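Local coordinates for amino acid adenylation domain-containing protein (Bacillus stratosphericus LAMA 585, PDB 6ULY) that probably selects a keto acid and activates it as an acyl adenylate for a module of a nonribosomal synthetase that makes depsipeptides, at residues K187-S192 with K419-N424; F380-K385 with R450-G455; R409-G414 with W437-D442; G441-L446 with G455-M460. All blocks are in the same frame, centred on the assembly; numbering follows the deposited sequence.

Contact 1 (K187-S192 with K419-N424); sequences KCVEHS and KGYYRN
K187 and Y421 meet where strand 188-192 takes the short strand 420-421 as the antiparallel edge of a mixed sheet. The aliphatic part of K187 crosses the tyrosine, and CD makes a CH-pi contact 4.0 Å from the centre of the Y421 ring; a long flexible chain suits this, resting CD near the rim of one face while its amine leads on toward N424. C188 O accepts from Y422 N at 2.8 Å, and small C188 lets its CB pack 3.6 Å from Y422 CB. One water accepts from C188 N and donates to Y422 O. V189 lies alongside Y421, its CG2 at the ring edge, 3.8 Å from Y421 CE1, while the Y421 hydroxyl reaches E335. E190 N donates to G420 O at 3.1 Å, and E190 O takes K419 N at 2.8 Å in a bent bond (136°). Glycine is needed at 420 because its backbone angles would press any CB against the preceding carbonyl. With CG anti to the backbone N (chi1 179°), E190 extends to a water at OE2 and to S173 at OE1. K419 runs out straight towards D171 and S173, and its CE passes 3.7 Å from S192 CB.

Contact 2 (F380-K385 with R450-G455); sequences FTELGK and RLTLTG. With QA7 (5'-O-{(S)-hydroxy[(4-methyl-2-oxopentanoyl)oxy]phosphoryl}adenosine), chain C.
E382 sets CG anti to its carbonyl carbon (chi1 -68°) and then runs extended, while R450 bends at chi3 (-63°), which turns the NE and NH2 edge of its guanidinium to the E382 carboxylate. Both NE, at 2.8 Å, and NH2, at 3.2 Å, of R450 grip the single oxygen E382 OE2 in a side-on salt bridge. The oxygen lies in the guanidinium plane, but the two flat groups stand 70° apart: NH2 meets the syn lone pair, whereas NE comes from above the carboxylate plane. K385 runs its aliphatic chain past R450, with CG 3.6 Å from R450 CG. Along the backbone, L383 and G384 both face L451 in a classic beta bulge. L383 N donates to L451 O, and L451 N returns a bond to G384 O at 2.9 Å. Glycine suits this bulge, since its angles would jam a CB against the preceding carbonyl. Further on, T454 CG2 sits over the centre of the F380 ring, 3.7 Å from its centroid, and a water donates to both T381 O and L453 O. Toward the ligand, L383 CD1 comes within 3.6 Å of QA7 N24, and L453 CD2 within 3.7 Å of QA7 C21. The contact thus places its charges at one end and meets the adenine through van der Waals contacts of two leucines, while A330 O supplies a polar bond to the ligand.

Contact 3 (R409-G414 with W437-D442); sequences RVQIKG and WFHTGD. With QA7 (5'-O-{(S)-hydroxy[(4-methyl-2-oxopentanoyl)oxy]phosphoryl}adenosine), chain C; SO4 (sulfate ion), chain K.
Q411 and H439 form a non-hydrogen-bonded pair of two antiparallel strands, 408-413 and 438-447. From Q411, CB rests 3.6 Å from F438 O, and CG passes H439 ND1 at 3.9 Å. Then OE1 lies 3.5 Å from W437 CB and accepts from R393, while NE2 donates to H439 ND1 at 3.3 Å. That bond is nearly straight (168°) and lies in both the imidazole and amide planes, though these stand 80° apart. An amide suits the place, accepting with one arm and donating with the other; H439 NE2 makes a doubtfully short contact with E457 and a weak bond to a sulfate, probably from the crystallisation liquor. K413 lays CE over the six-membered ring of W437, 3.7 Å from its centroid. T440 OG1, between backbone N and carbonyl carbon (chi1 63°), donates to V410 O at 2.7 Å and accepts from D442 N in an ST turn. D442 sends OD1 to the 2'-hydroxyl O26 of QA7 and OD2 to the 3'-hydroxyl O27 at 2.7 Å, the ribose-binding aspartate of this family. Strand 391-395 flanks strand 408-413, V410 packs on L451 and L453 of strand 450-456, and F438, T440 and D442 lie against M333 of strand 327-333.

Contact 4 (G441-L446 with G455-M460); sequences GDLGFL and GREKDM. With QA7 (5'-O-{(S)-hydroxy[(4-methyl-2-oxopentanoyl)oxy]phosphoryl}adenosine), chain C.
The beta hairpin of strands 438-447 and 450-456 pairs L443 with G455 and D442 with R456, then leaves the sheet in a type I turn from E457 to M460. The run from G455 to D459, GREKD, resembles the core motif of adenylation domains around which the chain probably passes into the mobile C-terminal part. L443 N donates to G455 O at 2.6 Å, and G455 N returns to L443 O at 3.2 Å; T454 and G455 both face L443, a classic beta bulge. One step on, E457 N binds G441 O at 2.8 Å, almost straight (169°). Glycine suits 441, where the positive phi would crush a CB against the preceding carbonyl. On the ligand side, R456 CG passes 3.5 Å from D442 OD1. R456 then bends at chi3 (-64°), and NE and NH2 both grip D459 OD2, NE at 2.8 Å from above the carboxylate plane and NH2 on the syn lone pair. This salt bridge ties the end of the strand to D459 within the turn, with K458 CD over one face of the guanidinium. On the other face of the sheet, L443 packs its CB against the bare backbone of G455. L443 CD2 crosses E457 CG at 4.1 Å. The other branch, L443 CD1, lies 3.6 Å from R456 O and reaches M460 SD at 4.3 Å.

From the N terminus, 187-192 opens contact 1, 380-385 opens contact 2 and 409-414 opens contact 3. Contact 1 closes first, at 419-424, so its long loop crosses those of contacts 2 and 3 and ties the seven-strand mixed sheet to the chain just after strand 408-413. Contact 3 closes at 437-442, nested within the loop of contact 2. Contact 4 begins where contact 3 ends, sharing G441 and D442, and crosses contact 2, with which it shares G455. Contacts 3 and 4 join strands 408-413, 438-447 and 450-456; contact 2 fastens the end of strand 377-381 and the following loop to edge strand 450-456. Contact 1 touches none of them, though its nearest atoms come about 4 Å from contact 3.

Contact 1 (K187-S192 with K419-N424)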
# COMPACT_ATOMS: atom_id res chain seq x y z
N LYS A 187 -4.47 -6.98 5.75
CA LYS A 187 -3.62 -8.06 6.20
C LYS A 187 -4.35 -8.88 7.26
O LYS A 187 -5.37 -8.47 7.83
CB LYS A 187 -2.30 -7.52 6.75
CG LYS A 187 -1.56 -6.62 5.77
CD LYS A 187 -0.11 -7.03 5.63
CE LYS A 187 0.67 -6.03 4.76
NZ LYS A 187 0.18 -5.97 3.35
N CYS A 188 -3.80 -10.05 7.54
CA CYS A 188 -4.47 -11.07 8.33
C CYS A 188 -3.72 -11.25 9.64
O CYS A 188 -2.80 -12.06 9.75
CB CYS A 188 -4.53 -12.36 7.53
SG CYS A 188 -5.92 -13.39 7.92
N VAL A 189 -4.13 -10.49 10.65
CA VAL A 189 -3.47 -10.54 11.95
C VAL A 189 -3.82 -11.85 12.63
O VAL A 189 -4.99 -12.14 12.89
CB VAL A 189 -3.88 -9.33 12.81
CG1 VAL A 189 -3.27 -9.41 14.21
CG2 VAL A 189 -3.47 -8.03 12.11
N GLU A 190 -2.80 -12.66 12.91
CA GLU A 190 -2.98 -13.96 13.55
C GLU A 190 -2.56 -13.87 15.01
O GLU A 190 -1.42 -13.53 15.31
CB GLU A 190 -2.17 -15.04 12.82
CG GLU A 190 -2.29 -16.42 13.44
CD GLU A 190 -1.63 -17.51 12.61
OE1 GLU A 190 -2.08 -18.67 12.70
OE2 GLU A 190 -0.68 -17.20 11.86
N HIS A 191 -3.49 -14.17 15.91
CA HIS A 191 -3.26 -14.07 17.34
C HIS A 191 -3.33 -15.43 18.00
O HIS A 191 -3.91 -16.38 17.46
CB HIS A 191 -4.28 -13.13 18.01
CG HIS A 191 -3.87 -11.70 18.01
ND1 HIS A 191 -2.84 -11.22 18.78
CD2 HIS A 191 -4.36 -10.63 17.33
CE1 HIS A 191 -2.70 -9.92 18.58
NE2 HIS A 191 -3.61 -9.54 17.71
N SER A 192 -2.73 -15.52 19.18
CA SER A 192 -2.76 -16.72 19.99
C SER A 192 -3.55 -16.44 21.27
O SER A 192 -3.85 -15.30 21.61
CB SER A 192 -1.34 -17.17 20.33
OG SER A 192 -0.76 -16.28 21.27
N LYS A 419 1.13 -13.15 16.41
CA LYS A 419 2.12 -14.02 15.79
C LYS A 419 2.68 -13.39 14.52
O LYS A 419 3.84 -13.64 14.16
CB LYS A 419 1.52 -15.38 15.45
CG LYS A 419 1.09 -16.22 16.63
CD LYS A 419 0.78 -17.63 16.17
CE LYS A 419 0.21 -18.49 17.28
NZ LYS A 419 -0.04 -19.88 16.83
N GLY A 420 1.88 -12.58 13.84
CA GLY A 420 2.29 -11.96 12.60
C GLY A 420 1.17 -11.96 11.58
O GLY A 420 0.12 -12.58 11.79
N TYR A 421 1.37 -11.24 10.47
CA TYR A 421 0.42 -11.29 9.37
C TYR A 421 0.50 -12.65 8.68
O TYR A 421 1.59 -13.16 8.41
CB TYR A 421 0.71 -10.18 8.37
CG TYR A 421 0.71 -8.79 8.96
CD1 TYR A 421 -0.44 -8.25 9.53
CD2 TYR A 421 1.85 -8.00 8.93
CE1 TYR A 421 -0.45 -6.98 10.07
CE2 TYR A 421 1.86 -6.73 9.46
CZ TYR A 421 0.71 -6.22 10.03
OH TYR A 421 0.71 -4.96 10.56
N TYR A 422 -0.66 -13.22 8.39
CA TYR A 422 -0.72 -14.56 7.84
C TYR A 422 -0.16 -14.59 6.42
O TYR A 422 -0.55 -13.77 5.57
CB TYR A 422 -2.16 -15.07 7.87
CG TYR A 422 -2.35 -16.52 7.48
CD1 TYR A 422 -1.70 -17.54 8.17
CD2 TYR A 422 -3.20 -16.87 6.44
CE1 TYR A 422 -1.87 -18.86 7.82
CE2 TYR A 422 -3.38 -18.20 6.09
CZ TYR A 422 -2.72 -19.19 6.78
OH TYR A 422 -2.92 -20.50 6.41
N ARG A 423 0.76 -15.52 6.17
CA ARG A 423 1.28 -15.76 4.82
C ARG A 423 1.91 -14.51 4.22
O ARG A 423 1.74 -14.21 3.04
CB ARG A 423 0.17 -16.31 3.92
CG ARG A 423 -0.34 -17.70 4.34
CD ARG A 423 -0.18 -18.70 3.21
NE ARG A 423 -1.35 -18.72 2.33
CZ ARG A 423 -1.32 -19.10 1.06
NH1 ARG A 423 -0.19 -19.47 0.48
NH2 ARG A 423 -2.44 -19.08 0.35
N ASN A 424 2.66 -13.77 5.04
CA ASN A 424 3.32 -12.57 4.53
C ASN A 424 4.57 -12.29 5.37
O ASN A 424 4.62 -11.39 6.20
CB ASN A 424 2.38 -11.36 4.54
CG ASN A 424 2.93 -10.20 3.75
OD1 ASN A 424 4.15 -10.09 3.57
ND2 ASN A 424 2.06 -9.34 3.26
O HOH W 1 -1.68 -11.35 5.95
O HOH W 2 0.99 -14.95 11.19

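Contact 2 (F380-K385 with R450-G455)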
# COMPACT_ATOMS: atom_id res chain seq x y z
N PHE A 380 -2.99 18.13 22.53
CA PHE A 380 -3.09 16.69 22.37
C PHE A 380 -3.67 16.07 23.63
O PHE A 380 -3.45 16.55 24.74
CB PHE A 380 -1.72 16.07 22.09
CG PHE A 380 -1.05 16.60 20.85
CD1 PHE A 380 -1.50 16.24 19.59
CD2 PHE A 380 0.04 17.45 20.95
CE1 PHE A 380 -0.88 16.73 18.45
CE2 PHE A 380 0.66 17.93 19.81
CZ PHE A 380 0.19 17.57 18.56
N THR A 381 -4.42 14.98 23.44
CA THR A 381 -4.98 14.22 24.54
C THR A 381 -4.00 13.12 24.94
O THR A 381 -3.67 12.26 24.12
CB THR A 381 -6.33 13.62 24.16
OG1 THR A 381 -7.22 14.66 23.76
CG2 THR A 381 -6.92 12.85 25.34
N GLU A 382 -3.54 13.16 26.19
CA GLU A 382 -2.69 12.09 26.69
C GLU A 382 -3.45 10.77 26.67
O GLU A 382 -4.64 10.72 26.98
CB GLU A 382 -2.22 12.40 28.11
CG GLU A 382 -1.26 13.57 28.21
CD GLU A 382 -0.71 13.76 29.62
OE1 GLU A 382 -1.37 14.42 30.44
OE2 GLU A 382 0.39 13.22 29.90
N LEU A 383 -2.76 9.70 26.29
CA LEU A 383 -3.35 8.38 26.22
C LEU A 383 -2.88 7.47 27.35
O LEU A 383 -3.33 6.32 27.44
CB LEU A 383 -3.05 7.74 24.86
CG LEU A 383 -3.51 8.58 23.66
CD1 LEU A 383 -3.29 7.85 22.35
CD2 LEU A 383 -4.98 9.00 23.79
N GLY A 384 -2.00 7.95 28.22
CA GLY A 384 -1.74 7.30 29.49
C GLY A 384 -0.54 6.38 29.45
O GLY A 384 0.17 6.24 28.45
N LYS A 385 -0.32 5.74 30.59
CA LYS A 385 0.80 4.83 30.77
C LYS A 385 0.50 3.48 30.14
O LYS A 385 -0.67 3.08 30.02
CB LYS A 385 1.10 4.64 32.25
CG LYS A 385 1.60 5.88 32.96
CD LYS A 385 2.30 5.54 34.26
CE LYS A 385 2.88 6.79 34.92
NZ LYS A 385 1.82 7.79 35.23
N ARG A 450 3.83 8.54 29.91
CA ARG A 450 2.51 8.46 29.31
C ARG A 450 2.60 8.78 27.82
O ARG A 450 3.22 9.78 27.44
CB ARG A 450 1.54 9.42 30.01
CG ARG A 450 1.42 9.16 31.52
CD ARG A 450 0.37 10.04 32.17
NE ARG A 450 0.71 11.46 32.09
CZ ARG A 450 1.30 12.17 33.06
NH1 ARG A 450 1.63 11.59 34.20
NH2 ARG A 450 1.55 13.46 32.87
N LEU A 451 2.00 7.93 27.00
CA LEU A 451 2.07 8.08 25.55
C LEU A 451 1.06 9.13 25.08
O LEU A 451 -0.05 9.22 25.59
CB LEU A 451 1.78 6.75 24.87
CG LEU A 451 1.65 6.77 23.34
CD1 LEU A 451 3.00 7.08 22.70
CD2 LEU A 451 1.10 5.44 22.86
N THR A 452 1.47 9.90 24.07
CA THR A 452 0.57 10.84 23.41
C THR A 452 0.82 10.74 21.91
O THR A 452 1.92 11.03 21.44
CB THR A 452 0.79 12.28 23.90
OG1 THR A 452 0.42 12.38 25.28
CG2 THR A 452 -0.04 13.25 23.10
N LEU A 453 -0.20 10.29 21.18
CA LEU A 453 -0.09 10.18 19.73
C LEU A 453 -0.31 11.54 19.09
O LEU A 453 -1.16 12.32 19.52
CB LEU A 453 -1.10 9.17 19.19
CG LEU A 453 -0.57 7.76 18.92
CD1 LEU A 453 0.35 7.29 20.03
CD2 LEU A 453 -1.73 6.79 18.76
N THR A 454 0.48 11.83 18.05
CA THR A 454 0.40 13.09 17.32
C THR A 454 0.15 12.93 15.83
O THR A 454 -0.20 13.92 15.18
CB THR A 454 1.69 13.90 17.51
OG1 THR A 454 2.82 13.11 17.08
CG2 THR A 454 1.88 14.29 18.97
N GLY A 455 0.30 11.73 15.28
CA GLY A 455 0.10 11.54 13.86
C GLY A 455 0.52 10.14 13.44
O GLY A 455 0.74 9.26 14.28
C01 QA7 C . -8.22 1.36 21.95
C02 QA7 C . -8.74 0.55 20.82
C03 QA7 C . -8.91 -0.88 21.24
C04 QA7 C . -7.81 0.84 19.68
C05 QA7 C . -7.42 -0.30 18.79
C06 QA7 C . -7.57 -0.15 17.31
C10 QA7 C . -5.13 0.85 15.05
C11 QA7 C . -4.77 2.12 14.67
C12 QA7 C . -3.45 2.55 15.44
C13 QA7 C . -3.53 3.77 15.50
C14 QA7 C . -5.13 4.16 15.49
C16 QA7 C . -5.97 3.78 17.69
C18 QA7 C . -5.84 5.72 18.55
C19 QA7 C . -5.86 6.88 19.32
C21 QA7 C . -5.00 8.04 17.62
C23 QA7 C . -5.39 5.81 17.31
N15 QA7 C . -5.49 4.58 16.79
N17 QA7 C . -6.19 4.46 18.78
N20 QA7 C . -5.43 7.99 18.83
N22 QA7 C . -4.97 7.00 16.86
N24 QA7 C . -6.32 6.82 20.64
O07 QA7 C . -7.13 -1.08 16.44
O09 QA7 C . -6.25 0.40 14.38
O25 QA7 C . -5.76 3.13 15.14
O26 QA7 C . -3.02 4.49 14.37
O27 QA7 C . -2.14 2.08 14.88
O28 QA7 C . -8.17 -1.23 14.29
O29 QA7 C . -6.07 -1.98 14.47
O30 QA7 C . -8.08 0.78 16.92
O31 QA7 C . -6.97 -1.23 19.24
P08 QA7 C . -6.92 -0.94 14.87
O HOH W 3 -3.03 11.45 21.54

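Contact 3 (R409-G414 with W437-D442)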
# COMPACT_ATOMS: atom_id res chain seq x y z
N ARG A 409 8.74 7.94 16.26
CA ARG A 409 8.01 6.75 15.86
C ARG A 409 7.71 5.89 17.08
O ARG A 409 8.64 5.49 17.81
CB ARG A 409 8.80 5.97 14.82
CG ARG A 409 8.88 6.66 13.49
CD ARG A 409 10.25 6.50 12.84
NE ARG A 409 10.26 7.05 11.48
CZ ARG A 409 10.39 8.34 11.19
NH1 ARG A 409 10.52 9.23 12.17
NH2 ARG A 409 10.38 8.74 9.93
N VAL A 410 6.44 5.58 17.30
CA VAL A 410 6.01 4.79 18.44
C VAL A 410 6.29 3.32 18.17
O VAL A 410 5.94 2.79 17.11
CB VAL A 410 4.52 5.01 18.74
CG1 VAL A 410 4.10 4.22 19.98
CG2 VAL A 410 4.21 6.49 18.91
N GLN A 411 6.92 2.65 19.13
CA GLN A 411 7.17 1.22 19.03
C GLN A 411 6.71 0.56 20.32
O GLN A 411 6.73 1.16 21.39
CB GLN A 411 8.66 0.93 18.79
CG GLN A 411 9.17 1.39 17.44
CD GLN A 411 10.59 0.93 17.16
OE1 GLN A 411 11.34 0.59 18.07
NE2 GLN A 411 10.97 0.90 15.88
N ILE A 412 6.30 -0.70 20.19
CA ILE A 412 5.69 -1.44 21.29
C ILE A 412 6.41 -2.76 21.48
O ILE A 412 6.61 -3.50 20.51
CB ILE A 412 4.19 -1.70 21.04
CG1 ILE A 412 3.45 -0.39 20.73
CG2 ILE A 412 3.57 -2.40 22.22
CD1 ILE A 412 3.45 0.59 21.87
N LYS A 413 6.76 -3.06 22.72
CA LYS A 413 7.26 -4.37 23.10
C LYS A 413 6.37 -4.95 24.19
O LYS A 413 6.00 -4.24 25.13
CB LYS A 413 8.71 -4.30 23.60
CG LYS A 413 9.36 -5.67 23.82
CD LYS A 413 10.53 -5.61 24.81
CE LYS A 413 11.47 -4.47 24.54
NZ LYS A 413 12.73 -4.57 25.34
N GLY A 414 6.03 -6.22 24.07
CA GLY A 414 5.27 -6.88 25.10
C GLY A 414 4.74 -8.23 24.69
O GLY A 414 5.02 -8.74 23.60
N TRP A 437 10.66 -5.27 19.14
CA TRP A 437 9.96 -4.00 19.01
C TRP A 437 9.02 -4.03 17.81
O TRP A 437 9.48 -4.18 16.67
CB TRP A 437 10.94 -2.83 18.89
CG TRP A 437 11.64 -2.54 20.17
CD1 TRP A 437 12.94 -2.81 20.47
CD2 TRP A 437 11.08 -1.93 21.34
NE1 TRP A 437 13.23 -2.40 21.75
CE2 TRP A 437 12.10 -1.86 22.31
CE3 TRP A 437 9.81 -1.43 21.65
CZ2 TRP A 437 11.89 -1.30 23.57
CZ3 TRP A 437 9.60 -0.88 22.91
CH2 TRP A 437 10.64 -0.83 23.85
N PHE A 438 7.72 -3.88 18.07
CA PHE A 438 6.72 -3.81 17.01
C PHE A 438 6.56 -2.37 16.56
O PHE A 438 6.32 -1.47 17.38
CB PHE A 438 5.37 -4.36 17.48
CG PHE A 438 4.28 -4.16 16.47
CD1 PHE A 438 4.09 -5.07 15.45
CD2 PHE A 438 3.47 -3.04 16.53
CE1 PHE A 438 3.10 -4.88 14.51
CE2 PHE A 438 2.47 -2.84 15.59
CZ PHE A 438 2.29 -3.76 14.58
N HIS A 439 6.66 -2.15 15.25
CA HIS A 439 6.60 -0.82 14.66
C HIS A 439 5.15 -0.49 14.34
O HIS A 439 4.53 -1.14 13.49
CB HIS A 439 7.46 -0.76 13.40
CG HIS A 439 7.78 0.62 12.94
ND1 HIS A 439 8.77 1.38 13.53
CD2 HIS A 439 7.27 1.39 11.95
CE1 HIS A 439 8.84 2.56 12.93
NE2 HIS A 439 7.94 2.58 11.97
N THR A 440 4.61 0.53 15.01
CA THR A 440 3.18 0.83 14.90
C THR A 440 2.85 1.61 13.64
O THR A 440 1.73 1.49 13.12
CB THR A 440 2.71 1.63 16.12
OG1 THR A 440 3.38 2.89 16.15
CG2 THR A 440 2.98 0.86 17.41
N GLY A 441 3.78 2.41 13.14
CA GLY A 441 3.47 3.38 12.12
C GLY A 441 2.89 4.67 12.64
O GLY A 441 2.61 5.57 11.84
N ASP A 442 2.71 4.80 13.96
CA ASP A 442 2.14 5.98 14.57
C ASP A 442 3.25 6.89 15.09
O ASP A 442 4.33 6.44 15.47
CB ASP A 442 1.21 5.60 15.72
CG ASP A 442 0.01 4.81 15.26
OD1 ASP A 442 -0.64 5.22 14.27
OD2 ASP A 442 -0.28 3.76 15.87
C01 QA7 C . -8.22 1.36 21.95
C02 QA7 C . -8.74 0.55 20.82
C03 QA7 C . -8.91 -0.88 21.24
C04 QA7 C . -7.81 0.84 19.68
C05 QA7 C . -7.42 -0.30 18.79
C06 QA7 C . -7.57 -0.15 17.31
C10 QA7 C . -5.13 0.85 15.05
C11 QA7 C . -4.77 2.12 14.67
C12 QA7 C . -3.45 2.55 15.44
C13 QA7 C . -3.53 3.77 15.50
C14 QA7 C . -5.13 4.16 15.49
C16 QA7 C . -5.97 3.78 17.69
C18 QA7 C . -5.84 5.72 18.55
C19 QA7 C . -5.86 6.88 19.32
C21 QA7 C . -5.00 8.04 17.62
C23 QA7 C . -5.39 5.81 17.31
N15 QA7 C . -5.49 4.58 16.79
N17 QA7 C . -6.19 4.46 18.78
N20 QA7 C . -5.43 7.99 18.83
N22 QA7 C . -4.97 7.00 16.86
N24 QA7 C . -6.32 6.82 20.64
O07 QA7 C . -7.13 -1.08 16.44
O09 QA7 C . -6.25 0.40 14.38
O25 QA7 C . -5.76 3.13 15.14
O26 QA7 C . -3.02 4.49 14.37
O27 QA7 C . -2.14 2.08 14.88
O28 QA7 C . -8.17 -1.23 14.29
O29 QA7 C . -6.07 -1.98 14.47
O30 QA7 C . -8.08 0.78 16.92
O31 QA7 C . -6.97 -1.23 19.24
P08 QA7 C . -6.92 -0.94 14.87
S SO4 K . 10.34 3.61 9.34
O1 SO4 K . 10.80 2.23 9.35
O2 SO4 K . 11.07 4.37 8.36
O3 SO4 K . 10.52 4.22 10.63
O4 SO4 K . 8.94 3.62 9.01

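Contact 4 (G441-L446 with G455-M460)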
# COMPACT_ATOMS: atom_id res chain seq x y z
N GLY A 441 3.78 2.41 13.14
CA GLY A 441 3.47 3.38 12.12
C GLY A 441 2.89 4.67 12.64
O GLY A 441 2.61 5.57 11.84
N ASP A 442 2.71 4.80 13.96
CA ASP A 442 2.14 5.98 14.57
C ASP A 442 3.25 6.89 15.09
O ASP A 442 4.33 6.44 15.47
CB ASP A 442 1.21 5.60 15.72
CG ASP A 442 0.01 4.81 15.26
OD1 ASP A 442 -0.64 5.22 14.27
OD2 ASP A 442 -0.28 3.76 15.87
N LEU A 443 2.95 8.19 15.12
CA LEU A 443 3.85 9.20 15.65
C LEU A 443 3.32 9.71 16.98
O LEU A 443 2.11 9.85 17.16
CB LEU A 443 4.01 10.36 14.67
CG LEU A 443 4.53 10.01 13.28
CD1 LEU A 443 4.56 11.25 12.40
CD2 LEU A 443 5.91 9.37 13.35
N GLY A 444 4.24 9.97 17.90
CA GLY A 444 3.85 10.50 19.19
C GLY A 444 5.06 10.73 20.06
O GLY A 444 6.20 10.68 19.59
N PHE A 445 4.81 10.99 21.33
CA PHE A 445 5.87 11.23 22.29
C PHE A 445 5.48 10.61 23.63
O PHE A 445 4.33 10.23 23.85
CB PHE A 445 6.16 12.73 22.45
CG PHE A 445 4.99 13.53 22.92
CD1 PHE A 445 4.80 13.77 24.27
CD2 PHE A 445 4.07 14.04 22.01
CE1 PHE A 445 3.71 14.51 24.71
CE2 PHE A 445 2.98 14.77 22.45
CZ PHE A 445 2.81 15.01 23.80
N LEU A 446 6.47 10.50 24.51
CA LEU A 446 6.27 10.07 25.88
C LEU A 446 6.52 11.25 26.80
O LEU A 446 7.42 12.06 26.56
CB LEU A 446 7.18 8.90 26.23
CG LEU A 446 6.70 7.52 25.75
CD1 LEU A 446 7.80 6.48 25.83
CD2 LEU A 446 5.50 7.07 26.57
N GLY A 455 0.30 11.73 15.28
CA GLY A 455 0.10 11.54 13.86
C GLY A 455 0.52 10.14 13.44
O GLY A 455 0.74 9.26 14.28
N ARG A 456 0.64 9.96 12.13
CA ARG A 456 1.01 8.69 11.53
C ARG A 456 2.10 8.91 10.50
O ARG A 456 2.26 10.01 9.96
CB ARG A 456 -0.19 8.00 10.86
CG ARG A 456 -1.30 7.59 11.82
CD ARG A 456 -2.47 6.98 11.07
NE ARG A 456 -3.10 7.96 10.19
CZ ARG A 456 -4.05 7.67 9.30
NH1 ARG A 456 -4.48 6.43 9.15
NH2 ARG A 456 -4.56 8.64 8.54
N GLU A 457 2.86 7.85 10.22
CA GLU A 457 3.90 7.93 9.21
C GLU A 457 3.30 8.12 7.82
O GLU A 457 3.81 8.93 7.03
CB GLU A 457 4.77 6.68 9.24
CG GLU A 457 5.51 6.45 10.55
CD GLU A 457 6.71 5.55 10.39
OE1 GLU A 457 7.50 5.78 9.45
OE2 GLU A 457 6.86 4.60 11.18
N LYS A 458 2.23 7.40 7.51
CA LYS A 458 1.57 7.57 6.22
C LYS A 458 1.00 8.97 6.06
O LYS A 458 0.74 9.40 4.93
CB LYS A 458 0.45 6.53 6.06
CG LYS A 458 -0.69 6.67 7.06
CD LYS A 458 -1.78 5.63 6.82
CE LYS A 458 -1.55 4.36 7.62
NZ LYS A 458 -2.59 3.33 7.36
N ASP A 459 0.81 9.70 7.16
CA ASP A 459 0.30 11.07 7.13
C ASP A 459 1.43 12.09 7.06
O ASP A 459 1.35 13.16 7.67
CB ASP A 459 -0.58 11.31 8.35
CG ASP A 459 -1.86 10.51 8.32
OD1 ASP A 459 -2.08 9.77 7.34
OD2 ASP A 459 -2.65 10.61 9.28
N MET A 460 2.49 11.78 6.33
CA MET A 460 3.63 12.67 6.16
C MET A 460 3.73 13.09 4.70
O MET A 460 3.55 12.27 3.79
CB MET A 460 4.94 11.99 6.60
CG MET A 460 5.03 11.71 8.10
SD MET A 460 6.68 11.21 8.65
CE MET A 460 6.93 9.70 7.72
C01 QA7 C . -8.22 1.36 21.95
C02 QA7 C . -8.74 0.55 20.82
C03 QA7 C . -8.91 -0.88 21.24
C04 QA7 C . -7.81 0.84 19.68
C05 QA7 C . -7.42 -0.30 18.79
C06 QA7 C . -7.57 -0.15 17.31
C10 QA7 C . -5.13 0.85 15.05
C11 QA7 C . -4.77 2.12 14.67
C12 QA7 C . -3.45 2.55 15.44
C13 QA7 C . -3.53 3.77 15.50
C14 QA7 C . -5.13 4.16 15.49
C16 QA7 C . -5.97 3.78 17.69
C18 QA7 C . -5.84 5.72 18.55
C19 QA7 C . -5.86 6.88 19.32
C21 QA7 C . -5.00 8.04 17.62
C23 QA7 C . -5.39 5.81 17.31
N15 QA7 C . -5.49 4.58 16.79
N17 QA7 C . -6.19 4.46 18.78
N20 QA7 C . -5.43 7.99 18.83
N22 QA7 C . -4.97 7.00 16.86
N24 QA7 C . -6.32 6.82 20.64
O07 QA7 C . -7.13 -1.08 16.44
O09 QA7 C . -6.25 0.40 14.38
O25 QA7 C . -5.76 3.13 15.14
O26 QA7 C . -3.02 4.49 14.37
O27 QA7 C . -2.14 2.08 14.88
O28 QA7 C . -8.17 -1.23 14.29
O29 QA7 C . -6.07 -1.98 14.47
O30 QA7 C . -8.08 0.78 16.92
O31 QA7 C . -6.97 -1.23 19.24
P08 QA7 C . -6.92 -0.94 14.87